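Long-range contact in uncharacterized esterase YxiM (Bacillus subtilis, PDB 2O14), which is an uncharacterized member of the GDSL lipolytic enzyme family and probably acts as an esterase, hydrolysing substrates not yet identified: residues 204-208 with 220-224. Sequence-based numbering, arbitrary orientation.
Sequences NMASG and QLEAI
The side-chain amide of Gln-220, at the start of a short helix, reaches the backbone of Met-205 and the hydroxyl of Ser-207 in the loop that follows strand 201-204. Its NE2 lies 2.8 Å from Met-205 O in an almost straight hydrogen bond (176° at the hydrogen). The bond lies in the carbonyl plane and within 2° of the plane of the Gln-220 amide. NE2 also approaches Ser-207 OG at 2.8 Å, a weak bond bent to 138°; together the two probably set how the amide is turned. Glutamine suits the place because it spans from helix to loop and, uncharged, can donate two N-H groups in a buried setting, while the short serine keeps its accepting hydroxyl near the loop backbone. With alanine in place of Gln-220, Met-205 O would probably be left without this donor and the loop less firmly tied to the helix.

At the end of strand 201-204, Asn-204 OD1 accepts from Ala-206 N at 3.3 Å, an Asx turn that starts the loop.

The apolar part lies beside the amide. Met-205, a selenomethionine in the crystal, has an unbranched, flexible chain that bends at chi2 and chi3, bringing CE to 4.1 Å from CB of the small Ala-223. Its CG meets Ile-224 CG1 at 3.9 Å; the longer arm of Ile-224, CG1 and CD1, lies along Met-205 CB and CG.

Met-205 and Ser-207 are backbone-bonded to Val-167 and Gly-169 of the neighbouring strand 164-169 in the parallel sheet, consistent with an SGNH-hydrolase fold; the Ser-207 side chain lies about 7 Å from that of the presumed nucleophile, Ser-171. Phe-215 of helix 212-217 packs on Gln-220 and Ile-224, while strand 108-115, from the galactose-binding-domain-like region, sets Ile-112 against Met-205 and Phe-109 against Ala-223, joining that region to the hydrolase part.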
ATOM      1  N   ASN A 204       0.158   2.247  -3.005  1.00 17.36           N
ATOM      2  CA  ASN A 204       0.140   0.792  -3.092  1.00 17.16           C
ATOM      3  C   ASN A 204      -0.424   0.183  -1.813  1.00 16.63           C
ATOM      4  O   ASN A 204       0.301  -0.013  -0.835  1.00 16.42           O
ATOM      5  CB  ASN A 204       1.560   0.276  -3.330  1.00 19.01           C
ATOM      6  CG  ASN A 204       1.593  -1.191  -3.684  1.00 19.23           C
ATOM      7  OD1 ASN A 204       0.572  -1.867  -3.643  1.00 21.80           O
ATOM      8  ND2 ASN A 204       2.770  -1.692  -4.036  1.00 20.06           N
HETATM    9  N   MSE A 205      -1.715  -0.137  -1.843  1.00 19.14           N
HETATM   10  CA  MSE A 205      -2.411  -0.701  -0.684  1.00 19.77           C
HETATM   11  C   MSE A 205      -2.448  -2.225  -0.650  1.00 18.38           C
HETATM   12  O   MSE A 205      -3.103  -2.812   0.206  1.00 18.70           O
HETATM   13  CB  MSE A 205      -3.846  -0.165  -0.624  1.00 21.98           C
HETATM   14  CG  MSE A 205      -3.954   1.353  -0.690  1.00 27.82           C
HETATM   15 SE   MSE A 205      -2.815   2.276   0.613  1.00 41.04          SE
HETATM   16  CE  MSE A 205      -3.930   2.066   2.198  1.00 30.23           C
ATOM     17  N   ALA A 206      -1.744  -2.864  -1.578  1.00 18.92           N
ATOM     18  CA  ALA A 206      -1.709  -4.320  -1.645  1.00 17.08           C
ATOM     19  C   ALA A 206      -1.052  -4.877  -0.388  1.00 17.48           C
ATOM     20  O   ALA A 206      -0.306  -4.170   0.293  1.00 14.73           O
ATOM     21  CB  ALA A 206      -0.934  -4.762  -2.882  1.00 15.30           C
ATOM     22  N   SER A 207      -1.335  -6.138  -0.074  1.00 17.93           N
ATOM     23  CA  SER A 207      -0.753  -6.776   1.105  1.00 18.01           C
ATOM     24  C   SER A 207      -0.437  -8.243   0.829  1.00 18.90           C
ATOM     25  O   SER A 207      -1.136  -8.905   0.061  1.00 19.25           O
ATOM     26  CB  SER A 207      -1.709  -6.668   2.295  1.00 14.17           C
ATOM     27  OG  SER A 207      -2.919  -7.353   2.046  1.00 14.48           O
ATOM     28  N   GLY A 208       0.614  -8.748   1.465  1.00 18.13           N
ATOM     29  CA  GLY A 208       1.008 -10.130   1.257  1.00 19.51           C
ATOM     30  C   GLY A 208      -0.035 -11.172   1.620  1.00 20.05           C
ATOM     31  O   GLY A 208      -0.649 -11.104   2.685  1.00 19.47           O
ATOM     32  N   GLN A 220      -8.731  -2.657   3.546  1.00 17.27           N
ATOM     33  CA  GLN A 220      -8.066  -2.128   2.363  1.00 18.03           C
ATOM     34  C   GLN A 220      -9.003  -1.413   1.392  1.00 18.98           C
ATOM     35  O   GLN A 220      -8.684  -0.320   0.929  1.00 20.04           O
ATOM     36  CB  GLN A 220      -7.286  -3.242   1.654  1.00 16.81           C
ATOM     37  CG  GLN A 220      -5.930  -3.507   2.305  1.00 18.56           C
ATOM     38  CD  GLN A 220      -5.411  -4.912   2.064  1.00 18.60           C
ATOM     39  OE1 GLN A 220      -5.958  -5.882   2.589  1.00 17.65           O
ATOM     40  NE2 GLN A 220      -4.350  -5.028   1.271  1.00 17.84           N
ATOM     41  N   LEU A 221     -10.155  -1.999   1.082  1.00 18.74           N
ATOM     42  CA  LEU A 221     -11.071  -1.327   0.170  1.00 18.95           C
ATOM     43  C   LEU A 221     -11.641  -0.067   0.807  1.00 18.35           C
ATOM     44  O   LEU A 221     -11.773   0.961   0.143  1.00 19.36           O
ATOM     45  CB  LEU A 221     -12.225  -2.244  -0.236  1.00 20.60           C
ATOM     46  CG  LEU A 221     -13.173  -1.592  -1.247  1.00 19.33           C
ATOM     47  CD1 LEU A 221     -12.439  -1.372  -2.571  1.00 21.48           C
ATOM     48  CD2 LEU A 221     -14.388  -2.473  -1.455  1.00 21.04           C
ATOM     49  N   GLU A 222     -11.987  -0.146   2.090  1.00 19.26           N
ATOM     50  CA  GLU A 222     -12.542   1.009   2.797  1.00 18.77           C
ATOM     51  C   GLU A 222     -11.577   2.190   2.746  1.00 18.89           C
ATOM     52  O   GLU A 222     -11.996   3.328   2.539  1.00 17.85           O
ATOM     53  CB  GLU A 222     -12.843   0.678   4.266  1.00 19.15           C
ATOM     54  CG  GLU A 222     -13.372   1.887   5.049  1.00 17.78           C
ATOM     55  CD  GLU A 222     -13.558   1.617   6.537  1.00 21.04           C
ATOM     56  OE1 GLU A 222     -13.143   0.543   7.018  1.00 22.86           O
ATOM     57  OE2 GLU A 222     -14.117   2.490   7.233  1.00 21.30           O
ATOM     58  N   ALA A 223     -10.290   1.904   2.935  1.00 16.58           N
ATOM     59  CA  ALA A 223      -9.248   2.928   2.914  1.00 17.36           C
ATOM     60  C   ALA A 223      -9.181   3.642   1.569  1.00 18.19           C
ATOM     61  O   ALA A 223      -8.921   4.843   1.506  1.00 17.71           O
ATOM     62  CB  ALA A 223      -7.893   2.300   3.225  1.00 17.31           C
ATOM     63  N   ILE A 224      -9.396   2.894   0.490  1.00 17.03           N
ATOM     64  CA  ILE A 224      -9.355   3.472  -0.846  1.00 17.40           C
ATOM     65  C   ILE A 224     -10.645   4.221  -1.188  1.00 18.39           C
ATOM     66  O   ILE A 224     -10.599   5.276  -1.817  1.00 20.42           O
ATOM     67  CB  ILE A 224      -9.107   2.384  -1.908  1.00 18.02           C
ATOM     68  CG1 ILE A 224      -7.721   1.766  -1.697  1.00 16.72           C
ATOM     69  CG2 ILE A 224      -9.231   2.984  -3.311  1.00 13.99           C
ATOM     70  CD1 ILE A 224      -7.434   0.586  -2.600  1.00 17.53           C
TER